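Local atomic coordinates of DNA topoisomerase 2-associated protein PAT1 (Saccharomyces cerevisiae, PDB entry 5LMG), a protein that activates mRNA decapping and represses translation, its C-terminal domain binding a short peptide motif of the decapping enzyme Dcp2. Residues A[253-258]-A[274-279]. The protein carries 2 engineered substitutions. Numbering follows the deposited sequence.
Engineered in segment 274-279: Ala-279 (natural residue Gln). With EDO (1,2-ethanediol), chain H.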
loop_
_atom_site.group_PDB
_atom_site.type_symbol
_atom_site.label_atom_id
_atom_site.label_comp_id
_atom_site.label_asym_id
_atom_site.label_seq_id
_atom_site.Cartn_x
_atom_site.Cartn_y
_atom_site.Cartn_z
ATOM N N ILE A 253 3.747 0.746 -11.732
ATOM C CA ILE A 253 3.090 1.093 -10.473
ATOM C C ILE A 253 2.023 2.200 -10.706
ATOM O O ILE A 253 1.115 2.341 -9.890
ATOM C CB ILE A 253 4.097 1.431 -9.338
ATOM C CG1 ILE A 253 4.746 2.825 -9.529
ATOM C CG2 ILE A 253 5.153 0.316 -9.150
ATOM C CD1 ILE A 253 5.694 3.256 -8.407
ATOM N N PHE A 254 2.140 2.968 -11.822
ATOM C CA PHE A 254 1.190 4.029 -12.203
ATOM C C PHE A 254 0.107 3.385 -13.097
ATOM O O PHE A 254 0.440 2.920 -14.188
ATOM C CB PHE A 254 1.907 5.182 -12.935
ATOM C CG PHE A 254 2.846 5.997 -12.076
ATOM C CD1 PHE A 254 4.162 5.592 -11.875
ATOM C CD2 PHE A 254 2.413 7.174 -11.466
ATOM C CE1 PHE A 254 5.032 6.347 -11.073
ATOM C CE2 PHE A 254 3.284 7.936 -10.677
ATOM C CZ PHE A 254 4.595 7.525 -10.496
ATOM N N PRO A 255 -1.165 3.279 -12.627
ATOM C CA PRO A 255 -2.204 2.611 -13.442
ATOM C C PRO A 255 -2.568 3.353 -14.730
ATOM O O PRO A 255 -2.355 4.573 -14.796
ATOM C CB PRO A 255 -3.415 2.527 -12.493
ATOM C CG PRO A 255 -2.870 2.781 -11.129
ATOM C CD PRO A 255 -1.721 3.730 -11.340
ATOM N N PRO A 256 -3.121 2.651 -15.757
ATOM C CA PRO A 256 -3.532 3.350 -16.985
ATOM C C PRO A 256 -4.638 4.362 -16.716
ATOM O O PRO A 256 -5.363 4.266 -15.719
ATOM C CB PRO A 256 -4.036 2.229 -17.907
ATOM C CG PRO A 256 -3.625 0.954 -17.264
ATOM C CD PRO A 256 -3.477 1.221 -15.816
ATOM N N ARG A 257 -4.742 5.342 -17.601
ATOM C CA ARG A 257 -5.710 6.418 -17.513
ATOM C C ARG A 257 -7.162 5.944 -17.556
ATOM O O ARG A 257 -8.013 6.530 -16.886
ATOM C CB ARG A 257 -5.437 7.393 -18.641
ATOM C CG ARG A 257 -5.396 8.847 -18.213
ATOM C CD ARG A 257 -6.762 9.492 -18.277
ATOM N NE ARG A 257 -7.529 9.039 -19.437
ATOM C CZ ARG A 257 -8.644 9.613 -19.865
ATOM N NH1 ARG A 257 -9.286 9.123 -20.917
ATOM N NH2 ARG A 257 -9.149 10.661 -19.224
ATOM N N GLU A 258 -7.446 4.890 -18.341
ATOM C CA GLU A 258 -8.792 4.313 -18.459
ATOM C C GLU A 258 -9.232 3.743 -17.103
ATOM O O GLU A 258 -10.403 3.861 -16.731
ATOM C CB GLU A 258 -8.919 3.268 -19.600
ATOM C CG GLU A 258 -7.622 2.760 -20.222
ATOM C CD GLU A 258 -6.822 3.757 -21.044
ATOM O OE1 GLU A 258 -7.326 4.227 -22.091
ATOM O OE2 GLU A 258 -5.695 4.091 -20.615
ATOM N N GLU A 274 -2.821 9.734 -6.089
ATOM C CA GLU A 274 -1.638 8.913 -6.343
ATOM C C GLU A 274 -0.535 9.122 -5.293
ATOM O O GLU A 274 0.621 8.716 -5.521
ATOM C CB GLU A 274 -1.129 9.104 -7.787
ATOM C CG GLU A 274 -2.088 8.508 -8.810
ATOM C CD GLU A 274 -1.584 8.243 -10.216
ATOM O OE1 GLU A 274 -0.691 8.982 -10.686
ATOM O OE2 GLU A 274 -2.130 7.328 -10.872
ATOM N N ALA A 275 -0.911 9.695 -4.114
ATOM C CA ALA A 275 -0.011 9.943 -2.975
ATOM C C ALA A 275 0.704 8.675 -2.512
ATOM O O ALA A 275 1.908 8.729 -2.254
ATOM C CB ALA A 275 -0.763 10.579 -1.815
ATOM N N TYR A 276 -0.019 7.528 -2.468
ATOM C CA TYR A 276 0.531 6.218 -2.090
ATOM C C TYR A 276 1.637 5.741 -3.080
ATOM O O TYR A 276 2.501 4.963 -2.681
ATOM C CB TYR A 276 -0.593 5.161 -1.973
ATOM C CG TYR A 276 -1.155 4.700 -3.301
ATOM C CD1 TYR A 276 -2.038 5.501 -4.021
ATOM C CD2 TYR A 276 -0.812 3.459 -3.834
ATOM C CE1 TYR A 276 -2.538 5.095 -5.258
ATOM C CE2 TYR A 276 -1.311 3.040 -5.069
ATOM C CZ TYR A 276 -2.186 3.858 -5.770
ATOM O OH TYR A 276 -2.692 3.476 -6.985
ATOM N N ILE A 277 1.581 6.177 -4.361
ATOM C CA ILE A 277 2.593 5.805 -5.367
ATOM C C ILE A 277 3.888 6.551 -5.063
ATOM O O ILE A 277 4.957 5.936 -5.042
ATOM C CB ILE A 277 2.118 6.024 -6.836
ATOM C CG1 ILE A 277 0.849 5.199 -7.150
ATOM C CG2 ILE A 277 3.254 5.698 -7.820
ATOM C CD1 ILE A 277 0.141 5.517 -8.484
ATOM N N TRP A 278 3.782 7.885 -4.836
ATOM C CA TRP A 278 4.944 8.722 -4.513
ATOM C C TRP A 278 5.522 8.364 -3.146
ATOM O O TRP A 278 6.726 8.499 -2.970
ATOM C CB TRP A 278 4.620 10.224 -4.645
ATOM C CG TRP A 278 4.214 10.618 -6.038
ATOM C CD1 TRP A 278 2.945 10.869 -6.478
ATOM C CD2 TRP A 278 5.064 10.681 -7.198
ATOM N NE1 TRP A 278 2.954 11.116 -7.833
ATOM C CE2 TRP A 278 4.239 10.987 -8.305
ATOM C CE3 TRP A 278 6.446 10.506 -7.411
ATOM C CZ2 TRP A 278 4.755 11.156 -9.601
ATOM C CZ3 TRP A 278 6.952 10.642 -8.698
ATOM C CH2 TRP A 278 6.113 10.961 -9.777
ATOM N N ALA A 279 4.679 7.868 -2.199
ATOM C CA ALA A 279 5.124 7.418 -0.867
ATOM C C ALA A 279 5.961 6.142 -1.022
ATOM O O ALA A 279 7.020 6.026 -0.402
ATOM C CB ALA A 279 3.935 7.185 0.055
HETATM C C1 EDO H . -0.759 8.842 -14.617
HETATM O O1 EDO H . 0.042 9.366 -13.567
HETATM C C2 EDO H . -0.704 7.297 -14.576
HETATM O O2 EDO H . -1.387 6.772 -13.433
#
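Phe-254 and Trp-278 meet as a T-shaped pair, a clear example of how one aromatic side chain can bring a helix-linking loop and the start of a helix together. Traced outward from its backbone, the Phe-254 side chain meets a diol at its root, a carboxylate at one rim atom, and Ile-277 and Trp-278 toward its end. Phe-254 CB lies 3.7 Å from O2 of a bound 1,2-ethanediol, probably a remnant of the crystallisation liquor. CG, anti to the carbonyl carbon and beside the backbone N (chi1 -68°), carries the ring toward helix 275-286. On one rim, Phe-254 CD2 has Glu-274 OE1 near the ring plane, 3.7 Å away. Ile-277 CG2 sits over one face in a CH-pi contact, 3.6 Å from the Phe-254 ring centroid, nearest CZ and CE2, with CE1 a little farther. At the tip, the edge at CZ is turned to the face of the indole, the ring planes 66° apart, and CE2 also lies close to CZ2 of Trp-278.

The surroundings belong to a mainly helical domain, its family in the TPR clan: segment 253-258 leads into helix 257-267, Glu-274 is the N-cap of helix 275-286, and helix 290-322 adds Val-300 and Glu-303 against Phe-254, and Ile-304 and Thr-307 against Trp-278. An alanine in place of Phe-254 would probably open a gap beneath the indole face and leave the CG2 methyl of Ile-277 without its aromatic cover.

Ile-253 CD1 also touches Ile-277 CG2, at 3.5 Å, the two side chains lying alongside one another and pointing opposite ways. The other branch of Ile-277 ends in CD1, 3.8 Å from Pro-255 CD. Pro-255 and Glu-274 meet tip to tip, CD to OE2. Beside them, diol O2 lies within hydrogen-bonding distance of both Glu-274 OE2 (2.7 Å) and Pro-255 O (2.8 Å), though its one proton can serve only one at a time. Diol O1 lies 3.0 Å from Glu-274 OE1, and Glu-303 is also hydrogen-bonded to the diol.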